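Local coordinates for metallo-beta-lactamase domain-containing protein (Enterococcus faecalis, PDB 2AZ4), which binds two zinc ions in a metallo-beta-lactamase fold and is probably a hydrolase, perhaps an RNA-binding exonuclease, though its function is not established, at residues P164-A169 and E198-F203; D189-G194 and V235-L240; E216-S221 and S380-P385; Y345-A350 and F374-C379. All coordinates share one frame; numbering follows the deposited sequence.

Contact 1 of 4, residues P164-A169 and E198-F203. With ZN (zinc ion), chain C.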
loop_
_atom_site.group_PDB
_atom_site.type_symbol
_atom_site.label_atom_id
_atom_site.label_comp_id
_atom_site.label_asym_id
_atom_site.label_seq_id
_atom_site.Cartn_x
_atom_site.Cartn_y
_atom_site.Cartn_z
ATOM N N PRO A 164 -8.282 11.214 -3.166
ATOM C CA PRO A 164 -7.751 10.603 -1.942
ATOM C C PRO A 164 -8.774 9.694 -1.287
ATOM O O PRO A 164 -9.990 9.997 -1.259
ATOM C CB PRO A 164 -7.447 11.803 -1.043
ATOM C CG PRO A 164 -8.432 12.869 -1.518
ATOM C CD PRO A 164 -8.445 12.675 -3.009
ATOM N N VAL A 165 -8.272 8.592 -0.766
ATOM C CA VAL A 165 -9.091 7.597 -0.149
ATOM C C VAL A 165 -8.392 7.142 1.136
ATOM O O VAL A 165 -7.171 7.190 1.209
ATOM C CB VAL A 165 -9.308 6.506 -1.205
ATOM C CG1 VAL A 165 -8.595 5.208 -0.900
ATOM C CG2 VAL A 165 -10.757 6.452 -1.661
ATOM N N ASP A 166 -9.167 6.730 2.143
ATOM C CA ASP A 166 -8.634 6.313 3.438
ATOM C C ASP A 166 -8.064 4.881 3.283
ATOM O O ASP A 166 -8.766 3.959 2.862
ATOM C CB ASP A 166 -9.783 6.434 4.466
ATOM C CG ASP A 166 -9.534 5.732 5.806
ATOM O OD1 ASP A 166 -8.390 5.305 6.106
ATOM O OD2 ASP A 166 -10.545 5.589 6.571
ATOM N N HIS A 167 -6.771 4.730 3.555
ATOM C CA HIS A 167 -6.090 3.418 3.508
ATOM C C HIS A 167 -4.887 3.515 4.472
ATOM O O HIS A 167 -4.525 4.604 4.903
ATOM C CB HIS A 167 -5.690 3.082 2.052
ATOM C CG HIS A 167 -5.099 1.710 1.864
ATOM N ND1 HIS A 167 -5.654 0.570 2.401
ATOM C CD2 HIS A 167 -4.017 1.300 1.157
ATOM C CE1 HIS A 167 -4.916 -0.478 2.073
ATOM N NE2 HIS A 167 -3.925 -0.067 1.306
ATOM N N ASP A 168 -4.292 2.399 4.851
ATOM C CA ASP A 168 -3.160 2.444 5.769
ATOM C C ASP A 168 -1.849 2.868 5.084
ATOM O O ASP A 168 -0.840 2.980 5.765
ATOM C CB ASP A 168 -3.003 1.129 6.568
ATOM C CG ASP A 168 -2.778 -0.075 5.682
ATOM O OD1 ASP A 168 -3.040 0.045 4.481
ATOM O OD2 ASP A 168 -2.332 -1.155 6.166
ATOM N N ALA A 169 -1.857 3.056 3.752
ATOM C CA ALA A 169 -0.767 3.757 3.066
ATOM C C ALA A 169 -1.197 5.206 2.946
ATOM O O ALA A 169 -2.250 5.492 2.354
ATOM C CB ALA A 169 -0.494 3.193 1.659
ATOM N N GLU A 198 -13.631 10.359 6.155
ATOM C CA GLU A 198 -14.347 11.321 5.329
ATOM C C GLU A 198 -13.788 11.415 3.906
ATOM O O GLU A 198 -14.525 11.777 2.992
ATOM C CB GLU A 198 -14.342 12.700 5.989
ATOM C CG GLU A 198 -15.091 12.784 7.320
ATOM C CD GLU A 198 -14.459 11.970 8.461
ATOM O OE1 GLU A 198 -13.197 11.874 8.561
ATOM O OE2 GLU A 198 -15.245 11.435 9.278
ATOM N N GLU A 199 -12.510 11.083 3.701
ATOM C CA GLU A 199 -11.985 11.052 2.317
ATOM C C GLU A 199 -12.620 9.929 1.521
ATOM O O GLU A 199 -12.901 10.108 0.344
ATOM C CB GLU A 199 -10.471 10.875 2.236
ATOM C CG GLU A 199 -9.634 11.899 2.914
ATOM C CD GLU A 199 -8.143 11.573 2.763
ATOM O OE1 GLU A 199 -7.773 10.374 2.779
ATOM O OE2 GLU A 199 -7.347 12.511 2.607
ATOM N N THR A 200 -12.821 8.773 2.154
ATOM C CA THR A 200 -13.510 7.658 1.498
ATOM C C THR A 200 -14.971 8.075 1.222
ATOM O O THR A 200 -15.478 7.874 0.115
ATOM C CB THR A 200 -13.435 6.335 2.294
ATOM O OG1 THR A 200 -12.075 5.866 2.327
ATOM C CG2 THR A 200 -14.300 5.218 1.645
ATOM N N LEU A 201 -15.623 8.662 2.222
ATOM C CA LEU A 201 -16.993 9.166 2.042
ATOM C C LEU A 201 -17.101 10.162 0.885
ATOM O O LEU A 201 -17.994 10.025 0.053
ATOM C CB LEU A 201 -17.527 9.805 3.323
ATOM C CG LEU A 201 -17.766 8.818 4.471
ATOM C CD1 LEU A 201 -18.396 9.570 5.654
ATOM C CD2 LEU A 201 -18.675 7.657 4.032
ATOM N N ALA A 202 -16.204 11.151 0.844
ATOM C CA ALA A 202 -16.165 12.122 -0.245
ATOM C C ALA A 202 -15.921 11.450 -1.590
ATOM O O ALA A 202 -16.446 11.900 -2.616
ATOM C CB ALA A 202 -15.118 13.189 0.019
ATOM N N PHE A 203 -15.148 10.369 -1.592
ATOM C CA PHE A 203 -14.894 9.613 -2.809
ATOM C C PHE A 203 -16.186 8.962 -3.328
ATOM O O PHE A 203 -16.462 8.984 -4.519
ATOM C CB PHE A 203 -13.831 8.523 -2.551
ATOM C CG PHE A 203 -13.923 7.361 -3.493
ATOM C CD1 PHE A 203 -13.567 7.504 -4.834
ATOM C CD2 PHE A 203 -14.392 6.129 -3.049
ATOM C CE1 PHE A 203 -13.668 6.421 -5.724
ATOM C CE2 PHE A 203 -14.505 5.051 -3.919
ATOM C CZ PHE A 203 -14.133 5.203 -5.265
HETATM ZN ZN ZN C . -2.705 -1.431 0.034
HETATM O O HOH W 1 -11.729 11.841 -1.113
HETATM O O HOH W 2 -2.954 -3.202 1.304
HETATM O O HOH W 3 -1.678 -3.285 -0.888
#

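Contact 2 of 4, residues D189-G194 and V235-L240. With ZN (zinc ion), chain C; ZN (zinc ion), chain D.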
loop_
_atom_site.group_PDB
_atom_site.type_symbol
_atom_site.label_atom_id
_atom_site.label_comp_id
_atom_site.label_asym_id
_atom_site.label_seq_id
_atom_site.Cartn_x
_atom_site.Cartn_y
_atom_site.Cartn_z
ATOM N N ASP A 189 -7.125 0.452 -3.064
ATOM C CA ASP A 189 -7.395 -0.110 -1.746
ATOM C C ASP A 189 -7.960 0.975 -0.853
ATOM O O ASP A 189 -7.508 2.118 -0.937
ATOM C CB ASP A 189 -6.088 -0.588 -1.122
ATOM C CG ASP A 189 -5.569 -1.853 -1.726
ATOM O OD1 ASP A 189 -6.170 -2.413 -2.671
ATOM O OD2 ASP A 189 -4.532 -2.312 -1.236
ATOM N N LEU A 190 -8.919 0.618 0.016
ATOM C CA LEU A 190 -9.620 1.593 0.859
ATOM C C LEU A 190 -10.424 1.034 2.033
ATOM O O LEU A 190 -10.738 -0.141 2.092
ATOM C CB LEU A 190 -10.544 2.518 0.068
ATOM C CG LEU A 190 -11.507 2.145 -1.070
ATOM C CD1 LEU A 190 -11.953 0.697 -1.227
ATOM C CD2 LEU A 190 -12.669 3.094 -1.117
ATOM N N ARG A 191 -10.778 1.921 2.950
ATOM C CA ARG A 191 -11.481 1.529 4.183
ATOM C C ARG A 191 -12.289 2.715 4.675
ATOM O O ARG A 191 -12.184 3.813 4.120
ATOM C CB ARG A 191 -10.469 1.081 5.258
ATOM C CG ARG A 191 -9.480 2.192 5.652
ATOM C CD ARG A 191 -8.533 1.759 6.771
ATOM N NE ARG A 191 -7.469 2.737 6.991
ATOM C CZ ARG A 191 -6.476 2.599 7.868
ATOM N NH1 ARG A 191 -6.383 1.516 8.612
ATOM N NH2 ARG A 191 -5.568 3.555 7.993
ATOM N N LEU A 192 -13.072 2.495 5.730
ATOM C CA LEU A 192 -13.886 3.539 6.338
ATOM C C LEU A 192 -13.607 3.702 7.839
ATOM O O LEU A 192 -14.352 4.412 8.542
ATOM C CB LEU A 192 -15.377 3.207 6.130
ATOM C CG LEU A 192 -16.005 3.616 4.781
ATOM C CD1 LEU A 192 -17.435 3.097 4.662
ATOM C CD2 LEU A 192 -15.985 5.143 4.641
ATOM N N HIS A 193 -12.553 3.054 8.331
ATOM C CA HIS A 193 -12.206 3.130 9.748
ATOM C C HIS A 193 -10.787 3.684 10.024
ATOM O O HIS A 193 -10.230 3.476 11.100
ATOM C CB HIS A 193 -12.392 1.753 10.407
ATOM C CG HIS A 193 -11.414 0.723 9.940
ATOM N ND1 HIS A 193 -11.624 -0.060 8.824
ATOM C CD2 HIS A 193 -10.206 0.354 10.433
ATOM C CE1 HIS A 193 -10.598 -0.874 8.657
ATOM N NE2 HIS A 193 -9.725 -0.644 9.621
ATOM N N GLY A 194 -10.201 4.377 9.055
ATOM C CA GLY A 194 -8.823 4.885 9.194
ATOM C C GLY A 194 -8.722 6.288 9.773
ATOM O O GLY A 194 -9.601 6.730 10.522
ATOM N N VAL A 235 -10.846 -1.377 16.458
ATOM C CA VAL A 235 -11.945 -1.028 15.541
ATOM C C VAL A 235 -11.665 0.180 14.618
ATOM O O VAL A 235 -12.461 0.478 13.739
ATOM C CB VAL A 235 -13.295 -0.764 16.305
ATOM C CG1 VAL A 235 -13.699 -1.957 17.170
ATOM C CG2 VAL A 235 -13.224 0.516 17.129
ATOM N N SER A 236 -10.553 0.878 14.842
ATOM C CA SER A 236 -10.186 2.066 14.051
ATOM C C SER A 236 -8.752 2.478 14.408
ATOM O O SER A 236 -8.196 2.005 15.419
ATOM C CB SER A 236 -11.152 3.231 14.345
ATOM O OG SER A 236 -10.897 3.766 15.643
ATOM N N GLU A 237 -8.151 3.329 13.576
ATOM C CA GLU A 237 -6.820 3.881 13.863
ATOM C C GLU A 237 -6.791 4.674 15.189
ATOM O O GLU A 237 -5.857 4.541 15.995
ATOM C CB GLU A 237 -6.336 4.759 12.704
ATOM C CG GLU A 237 -5.995 3.977 11.449
ATOM C CD GLU A 237 -4.575 3.398 11.427
ATOM O OE1 GLU A 237 -3.788 3.613 12.384
ATOM O OE2 GLU A 237 -4.239 2.738 10.420
ATOM N N GLU A 238 -7.820 5.486 15.412
ATOM C CA GLU A 238 -7.982 6.210 16.677
ATOM C C GLU A 238 -8.054 5.278 17.885
ATOM O O GLU A 238 -7.453 5.561 18.920
ATOM C CB GLU A 238 -9.230 7.108 16.643
ATOM C CG GLU A 238 -9.441 7.979 17.919
ATOM C CD GLU A 238 -8.265 8.913 18.248
ATOM O OE1 GLU A 238 -7.549 9.346 17.307
ATOM O OE2 GLU A 238 -8.058 9.224 19.456
ATOM N N ASP A 239 -8.817 4.190 17.747
ATOM C CA ASP A 239 -8.922 3.156 18.764
ATOM C C ASP A 239 -7.550 2.495 18.995
ATOM O O ASP A 239 -7.165 2.242 20.136
ATOM C CB ASP A 239 -9.967 2.115 18.343
ATOM C CG ASP A 239 -10.305 1.123 19.457
ATOM O OD1 ASP A 239 -10.461 1.540 20.617
ATOM O OD2 ASP A 239 -10.422 -0.088 19.181
ATOM N N LEU A 240 -6.814 2.221 17.914
ATOM C CA LEU A 240 -5.463 1.667 18.033
ATOM C C LEU A 240 -4.566 2.526 18.949
ATOM O O LEU A 240 -3.899 1.991 19.853
ATOM C CB LEU A 240 -4.824 1.507 16.648
ATOM C CG LEU A 240 -3.504 0.726 16.617
ATOM C CD1 LEU A 240 -3.440 -0.108 15.369
ATOM C CD2 LEU A 240 -2.286 1.679 16.701
HETATM ZN ZN ZN C . -2.705 -1.431 0.034
HETATM ZN ZN ZN D . -3.454 -4.025 -2.215
HETATM O O HOH W 4 -9.832 6.428 13.212
HETATM O O HOH W 2 -2.954 -3.202 1.304
HETATM O O HOH W 3 -1.678 -3.285 -0.888
HETATM O O HOH W 5 -3.746 -5.288 -0.266
#

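Contact 3 of 4, residues E216-S221 and S380-P385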
loop_
_atom_site.group_PDB
_atom_site.type_symbol
_atom_site.label_atom_id
_atom_site.label_comp_id
_atom_site.label_asym_id
_atom_site.label_seq_id
_atom_site.Cartn_x
_atom_site.Cartn_y
_atom_site.Cartn_z
ATOM N N GLU A 216 -11.918 -3.342 -4.889
ATOM C CA GLU A 216 -11.245 -4.344 -4.081
ATOM C C GLU A 216 -12.196 -5.162 -3.194
ATOM O O GLU A 216 -13.293 -4.703 -2.825
ATOM C CB GLU A 216 -10.159 -3.695 -3.202
ATOM C CG GLU A 216 -10.717 -2.778 -2.136
ATOM C CD GLU A 216 -10.179 -3.102 -0.757
ATOM O OE1 GLU A 216 -9.399 -2.289 -0.227
ATOM O OE2 GLU A 216 -10.543 -4.162 -0.191
ATOM N N GLY A 217 -11.770 -6.389 -2.896
ATOM C CA GLY A 217 -12.511 -7.283 -2.015
ATOM C C GLY A 217 -11.567 -8.069 -1.133
ATOM O O GLY A 217 -11.679 -9.293 -1.001
ATOM N N VAL A 218 -10.634 -7.364 -0.508
ATOM C CA VAL A 218 -9.600 -8.029 0.284
ATOM C C VAL A 218 -10.175 -8.696 1.545
ATOM O O VAL A 218 -9.967 -9.905 1.763
ATOM C CB VAL A 218 -8.433 -7.070 0.619
ATOM C CG1 VAL A 218 -7.433 -7.737 1.550
ATOM C CG2 VAL A 218 -7.751 -6.601 -0.670
ATOM N N SER A 219 -10.916 -7.937 2.352
ATOM C CA SER A 219 -11.336 -8.451 3.655
ATOM C C SER A 219 -12.251 -9.688 3.560
ATOM O O SER A 219 -12.215 -10.549 4.436
ATOM C CB SER A 219 -11.999 -7.381 4.500
ATOM O OG SER A 219 -13.259 -7.016 3.960
ATOM N N ILE A 220 -13.068 -9.767 2.511
ATOM C CA ILE A 220 -13.930 -10.945 2.303
ATOM C C ILE A 220 -13.178 -12.179 1.756
ATOM O O ILE A 220 -13.765 -13.254 1.615
ATOM C CB ILE A 220 -15.111 -10.632 1.368
ATOM C CG1 ILE A 220 -14.601 -9.957 0.093
ATOM C CG2 ILE A 220 -16.164 -9.809 2.084
ATOM C CD1 ILE A 220 -15.580 -9.948 -1.037
ATOM N N SER A 221 -11.893 -12.032 1.442
ATOM C CA SER A 221 -11.111 -13.132 0.883
ATOM C C SER A 221 -10.692 -14.162 1.922
ATOM O O SER A 221 -10.298 -15.267 1.570
ATOM C CB SER A 221 -9.853 -12.594 0.201
ATOM O OG SER A 221 -10.186 -11.819 -0.917
ATOM N N SER A 380 -6.458 -3.205 10.171
ATOM C CA SER A 380 -6.430 -3.421 8.734
ATOM C C SER A 380 -6.522 -2.127 7.935
ATOM O O SER A 380 -7.289 -1.225 8.257
ATOM C CB SER A 380 -7.550 -4.364 8.290
ATOM O OG SER A 380 -7.442 -4.581 6.890
ATOM N N GLY A 381 -5.740 -2.055 6.865
ATOM C CA GLY A 381 -5.921 -1.003 5.889
ATOM C C GLY A 381 -7.159 -1.161 4.998
ATOM O O GLY A 381 -7.488 -0.239 4.253
ATOM N N HIS A 382 -7.834 -2.320 5.067
ATOM C CA HIS A 382 -8.934 -2.656 4.141
ATOM C C HIS A 382 -10.312 -2.563 4.764
ATOM O O HIS A 382 -10.472 -2.797 5.969
ATOM C CB HIS A 382 -8.732 -4.045 3.527
ATOM C CG HIS A 382 -7.512 -4.133 2.668
ATOM N ND1 HIS A 382 -7.488 -3.688 1.366
ATOM C CD2 HIS A 382 -6.263 -4.589 2.935
ATOM C CE1 HIS A 382 -6.278 -3.870 0.864
ATOM N NE2 HIS A 382 -5.521 -4.430 1.789
ATOM N N ALA A 383 -11.290 -2.173 3.950
ATOM C CA ALA A 383 -12.671 -2.016 4.417
ATOM C C ALA A 383 -13.122 -3.348 4.978
ATOM O O ALA A 383 -12.906 -4.375 4.348
ATOM C CB ALA A 383 -13.569 -1.596 3.273
ATOM N N ILE A 384 -13.714 -3.348 6.167
ATOM C CA ILE A 384 -14.252 -4.594 6.710
ATOM C C ILE A 384 -15.456 -5.051 5.827
ATOM O O ILE A 384 -16.009 -4.240 5.089
ATOM C CB ILE A 384 -14.634 -4.443 8.205
ATOM C CG1 ILE A 384 -15.819 -3.491 8.364
ATOM C CG2 ILE A 384 -13.421 -3.958 9.010
ATOM C CD1 ILE A 384 -16.304 -3.290 9.836
ATOM N N PRO A 385 -15.834 -6.352 5.862
ATOM C CA PRO A 385 -16.888 -6.788 4.917
ATOM C C PRO A 385 -18.130 -5.879 4.925
ATOM O O PRO A 385 -18.585 -5.458 3.867
ATOM C CB PRO A 385 -17.212 -8.206 5.392
ATOM C CG PRO A 385 -15.902 -8.700 5.973
ATOM C CD PRO A 385 -15.333 -7.475 6.681
HETATM O O HOH W 6 -11.655 -5.063 2.066
#

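Contact 4 of 4, residues Y345-A350 and F374-C379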
loop_
_atom_site.group_PDB
_atom_site.type_symbol
_atom_site.label_atom_id
_atom_site.label_comp_id
_atom_site.label_asym_id
_atom_site.label_seq_id
_atom_site.Cartn_x
_atom_site.Cartn_y
_atom_site.Cartn_z
ATOM N N TYR A 345 6.686 -5.466 23.893
ATOM C CA TYR A 345 6.843 -5.096 22.486
ATOM C C TYR A 345 5.474 -5.093 21.807
ATOM O O TYR A 345 4.734 -6.063 21.867
ATOM C CB TYR A 345 7.816 -6.040 21.766
ATOM C CG TYR A 345 7.774 -5.891 20.253
ATOM C CD1 TYR A 345 8.284 -4.744 19.630
ATOM C CD2 TYR A 345 7.195 -6.871 19.451
ATOM C CE1 TYR A 345 8.229 -4.597 18.236
ATOM C CE2 TYR A 345 7.144 -6.723 18.055
ATOM C CZ TYR A 345 7.655 -5.585 17.471
ATOM O OH TYR A 345 7.595 -5.427 16.104
ATOM N N ILE A 346 5.160 -3.990 21.144
ATOM C CA ILE A 346 3.868 -3.811 20.503
ATOM C C ILE A 346 4.067 -3.897 19.004
ATOM O O ILE A 346 4.742 -3.066 18.406
ATOM C CB ILE A 346 3.223 -2.476 20.903
ATOM C CG1 ILE A 346 2.992 -2.448 22.423
ATOM C CG2 ILE A 346 1.915 -2.267 20.132
ATOM C CD1 ILE A 346 2.989 -1.019 22.990
ATOM N N HIS A 347 3.500 -4.949 18.425
ATOM C CA HIS A 347 3.640 -5.236 17.011
ATOM C C HIS A 347 2.429 -4.666 16.279
ATOM O O HIS A 347 1.330 -5.208 16.376
ATOM C CB HIS A 347 3.727 -6.751 16.819
ATOM C CG HIS A 347 4.362 -7.154 15.529
ATOM N ND1 HIS A 347 3.720 -7.934 14.594
ATOM C CD2 HIS A 347 5.568 -6.849 15.002
ATOM C CE1 HIS A 347 4.521 -8.129 13.560
ATOM N NE2 HIS A 347 5.645 -7.472 13.781
ATOM N N SER A 348 2.624 -3.566 15.559
ATOM C CA SER A 348 1.497 -2.829 14.983
ATOM C C SER A 348 1.584 -2.794 13.466
ATOM O O SER A 348 2.009 -1.790 12.854
ATOM C CB SER A 348 1.435 -1.413 15.554
ATOM O OG SER A 348 0.226 -0.791 15.177
ATOM N N ASP A 349 1.177 -3.909 12.862
ATOM C CA ASP A 349 1.227 -4.104 11.414
ATOM C C ASP A 349 2.610 -4.018 10.785
ATOM O O ASP A 349 2.749 -3.787 9.577
ATOM C CB ASP A 349 0.222 -3.187 10.717
ATOM C CG ASP A 349 -1.214 -3.538 11.087
ATOM O OD1 ASP A 349 -1.626 -4.675 10.804
ATOM O OD2 ASP A 349 -1.898 -2.702 11.690
ATOM N N ALA A 350 3.646 -4.201 11.606
ATOM C CA ALA A 350 5.000 -4.341 11.069
ATOM C C ALA A 350 5.200 -5.786 10.590
ATOM O O ALA A 350 4.435 -6.686 10.961
ATOM C CB ALA A 350 6.038 -3.976 12.115
ATOM N N PHE A 374 4.682 -10.088 23.879
ATOM C CA PHE A 374 4.368 -9.691 22.510
ATOM C C PHE A 374 2.889 -9.333 22.449
ATOM O O PHE A 374 2.029 -10.109 22.910
ATOM C CB PHE A 374 4.643 -10.854 21.571
ATOM C CG PHE A 374 4.166 -10.642 20.157
ATOM C CD1 PHE A 374 5.012 -10.082 19.202
ATOM C CD2 PHE A 374 2.892 -11.032 19.769
ATOM C CE1 PHE A 374 4.601 -9.903 17.900
ATOM C CE2 PHE A 374 2.469 -10.855 18.435
ATOM C CZ PHE A 374 3.334 -10.289 17.512
ATOM N N VAL A 375 2.599 -8.157 21.894
ATOM C CA VAL A 375 1.224 -7.710 21.742
ATOM C C VAL A 375 0.972 -7.337 20.306
ATOM O O VAL A 375 1.638 -6.464 19.762
ATOM C CB VAL A 375 0.875 -6.545 22.701
ATOM C CG1 VAL A 375 -0.539 -6.026 22.429
ATOM C CG2 VAL A 375 0.962 -7.020 24.136
ATOM N N ARG A 376 0.016 -8.027 19.696
ATOM C CA ARG A 376 -0.435 -7.699 18.373
ATOM C C ARG A 376 -1.464 -6.567 18.439
ATOM O O ARG A 376 -2.561 -6.720 19.002
ATOM C CB ARG A 376 -1.007 -8.930 17.682
ATOM C CG ARG A 376 -1.195 -8.725 16.184
ATOM C CD ARG A 376 -1.655 -9.985 15.473
ATOM N NE ARG A 376 -2.055 -9.644 14.109
ATOM C CZ ARG A 376 -1.219 -9.608 13.074
ATOM N NH1 ARG A 376 0.064 -9.921 13.244
ATOM N NH2 ARG A 376 -1.666 -9.260 11.868
ATOM N N LEU A 377 -1.094 -5.414 17.889
ATOM C CA LEU A 377 -2.012 -4.276 17.880
ATOM C C LEU A 377 -2.210 -3.858 16.425
ATOM O O LEU A 377 -1.540 -2.951 15.925
ATOM C CB LEU A 377 -1.482 -3.129 18.770
ATOM C CG LEU A 377 -2.394 -1.924 19.062
ATOM C CD1 LEU A 377 -3.562 -2.306 20.000
ATOM C CD2 LEU A 377 -1.565 -0.773 19.636
ATOM N N ALA A 378 -3.110 -4.563 15.745
ATOM C CA ALA A 378 -3.272 -4.424 14.304
ATOM C C ALA A 378 -4.548 -3.676 13.943
ATOM O O ALA A 378 -5.555 -3.782 14.628
ATOM C CB ALA A 378 -3.246 -5.803 13.618
ATOM N N CYS A 379 -4.496 -2.928 12.854
ATOM C CA CYS A 379 -5.696 -2.326 12.295
ATOM C C CYS A 379 -5.587 -2.405 10.774
ATOM O O CYS A 379 -4.698 -1.780 10.163
ATOM C CB CYS A 379 -5.830 -0.880 12.771
ATOM S SG CYS A 379 -7.315 -0.044 12.161
HETATM O O HOH W 7 -0.336 -7.090 10.096
#

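Contact 1 of 4, residues P164-A169 and E198-F203
Polar contacts set the register between the loop 164-169 and helix 197-207. The backbone N of Asp166 donates to Thr200 OG1 at 3.0 Å. Thr200 OG1 is anti to its own carbonyl carbon, and it also bonds to the backbone O of Arg191. The hydroxyl thus ties two loops to one helical turn. The carboxylate of Asp166 points elsewhere, to Gly194 N and Arg191 NE.

A water bridges the two backbones. It donates to Pro164 O and to Glu199 O, both at 2.5 Å. These two acceptors could not bond to each other directly.

Val165 CG2 makes the apolar contact, resting against Phe203 CG at 3.8 Å, and the two side chains run side by side in the same direction. The extended chain of Glu199 makes a van der Waals contact, its carboxylate end beside Pro164 CB, with OE2 3.7 Å from that atom.

His167 does not touch the helix. Its NE2 binds a zinc ion at 2.2 Å, and its ND1 is hydrogen-bonded to Gly381 O. His92, His94 and Asp189 complete the protein ligands of that zinc. A loop that carries a zinc histidine at the end of a strand is typical of the metallo-beta-lactamase fold.

Contact 2 of 4, residues D189-G194 and V235-L240
Arg191 leaves the loop 189-194 and reaches the first turn of helix 237-249. Its CB points toward the helix. CG sits between the backbone N and the carbonyl carbon, the crowded position, with chi1 61°. From CG to NE the chain is extended. CD lies over one face of the His193 ring. NE turns to the carboxylate of Asp166. The guanidinium has Gly194 CA over one face, offset toward its rim. At the tip both terminal nitrogens grip one oxygen of Glu237. NH2 is 2.9 Å from Glu237 OE2, and NH1 is 3.1 Å from the same atom. NH1 also bonds to Ser380 O. OE2 lies in the guanidinium plane, but the carboxylate is turned 82° against it. NH1 uses the anti lone pair of OE2, and NH2 comes from above the carboxylate plane. Glu237 is bent at chi2 (-85°), which brings OE2 back to the arginine. Its OE1 pairs with Arg267.

The backbone adds a second link. Glu237 N donates to His193 O at 3.2 Å. Ser236 is the N-cap of the helix, and its OG accepts from Asp239 N at 3.0 Å. A water bridges Gly194 O and Glu238 N.

At the other end of the segment, Asp189 OD2 bridges the two zinc ions, 2.4 Å from the one His167 also binds and 2.2 Å from the other. The chemistry is a chain of alternating charges, Asp166, Arg191, Glu237 and Arg267. It probably keeps all four groups ionised and holds the loop that carries the bridging aspartate against the helix.

Contact 3 of 4, residues E216-S221 and S380-P385
Residues 218-221 have helical backbone angles without the regular bonds, 380-384 are loop leading into helix 385-395, and the CA atoms come nearest at Ser219 with Ile384 and Ile220 with Pro385, 5.7 Å in each pair. His382 carries the contact. Its CG is anti to the carbonyl carbon, and across the contact the ring meets Glu216 and Val218. ND1 donates to Glu216 OE1 at 2.9 Å, in a nearly straight bond of 166°. The oxygen lies in the ring plane, but the carboxylate is turned 69° against the ring, so ND1 reaches it from above the carboxylate plane. Val218 lies over one ring face in a CH-pi contact, with CB 3.7 Å from the centroid.

The other carboxylate oxygen, Glu216 OE2, accepts from Val218 N at 3.2 Å. It also accepts from a water, which donates to Ala383 O and accepts from Ser219 N. Ser219 OG donates to the same Ala383 O at 2.7 Å. Beyond it, Ile220 CG2 packs on Pro385 CB at 3.8 Å, just where helix 385-395 begins.

Glu216 OE1 has a second donor in Leu190 N. The His382 ring touches the zinc ligands Asp189 and His167. Its proton on ND1 is directed to the carboxylate. In a neutral ring NE2 would then be the unprotonated nitrogen; the carboxylate probably favours protonation, which the nearby zinc ions would oppose.

Contact 4 of 4, residues Y345-A350 and F374-C379
Strands 344-348 and 373-376 are the two parallel strands of a beta-alpha-beta crossover, joined through helix 358-369. They form one end of a six-stranded parallel sheet, with 373-376 outermost within this chain. The short strands 345-348 and 374-376 run 26° apart. The ladder bonds alternate between the strands in parallel register. Val375 N donates to Tyr345 O at 3.0 Å, His347 N to Val375 O at 2.7 Å, and Leu377 N to His347 O at 2.9 Å. The first two bonds lie nearly along the C=O axis. The third comes from above the carbonyl plane.

Tyr345, His347, Phe374 and Arg376 share one face of the sheet. The Tyr345 and Phe374 side chains lie side by side, both with CG anti to the backbone N. Phe374 CD1 is at the edge of the tyrosine ring, near its plane. Phe374 CE1 reaches His347 CB at 3.4 Å. The histidine and phenylalanine rings meet obliquely, with their planes at 39°. Helix 358-369 packs on this face through Leu364 and Leu367. Arg376 NH1 bonds to Leu353 O and Tyr360 OH.

Ile346 and Val375 point to the other face. There Ile346 CG2 packs against Leu377 CB at 3.8 Å.

Toward the C-terminal ends of the two segments, side chains add bonds. Ser348 OG donates to Leu377 O at 2.9 Å. Asp349 OD2 forms a salt bridge with Arg267 and accepts from Cys379 N on its syn lone pair, at 2.9 Å and 172°.

Contacts 1, 2 and 3 gather round the two zinc ions, while contact 4 lies further out in the parallel sheet. Contact 1 is buried; the other three are partly buried. Contacts 1 and 2 share one zinc. Helix 385-395 packs on side chains of contacts 1, 2 and 3. Helix 237-249 belongs to contact 2 and packs on contact 4 through Leu240. The chain from strand 373-376 runs on into contact 3. Contact 2 also touches contact 4, where His193 meets Cys379. The chemistry follows the place. Contact 4 relies on backbone ladder bonds and aromatic packing. Contact 2 relies on a salt bridge, contact 3 on a histidine-carboxylate bond, and contact 1 on a hydroxyl and a water.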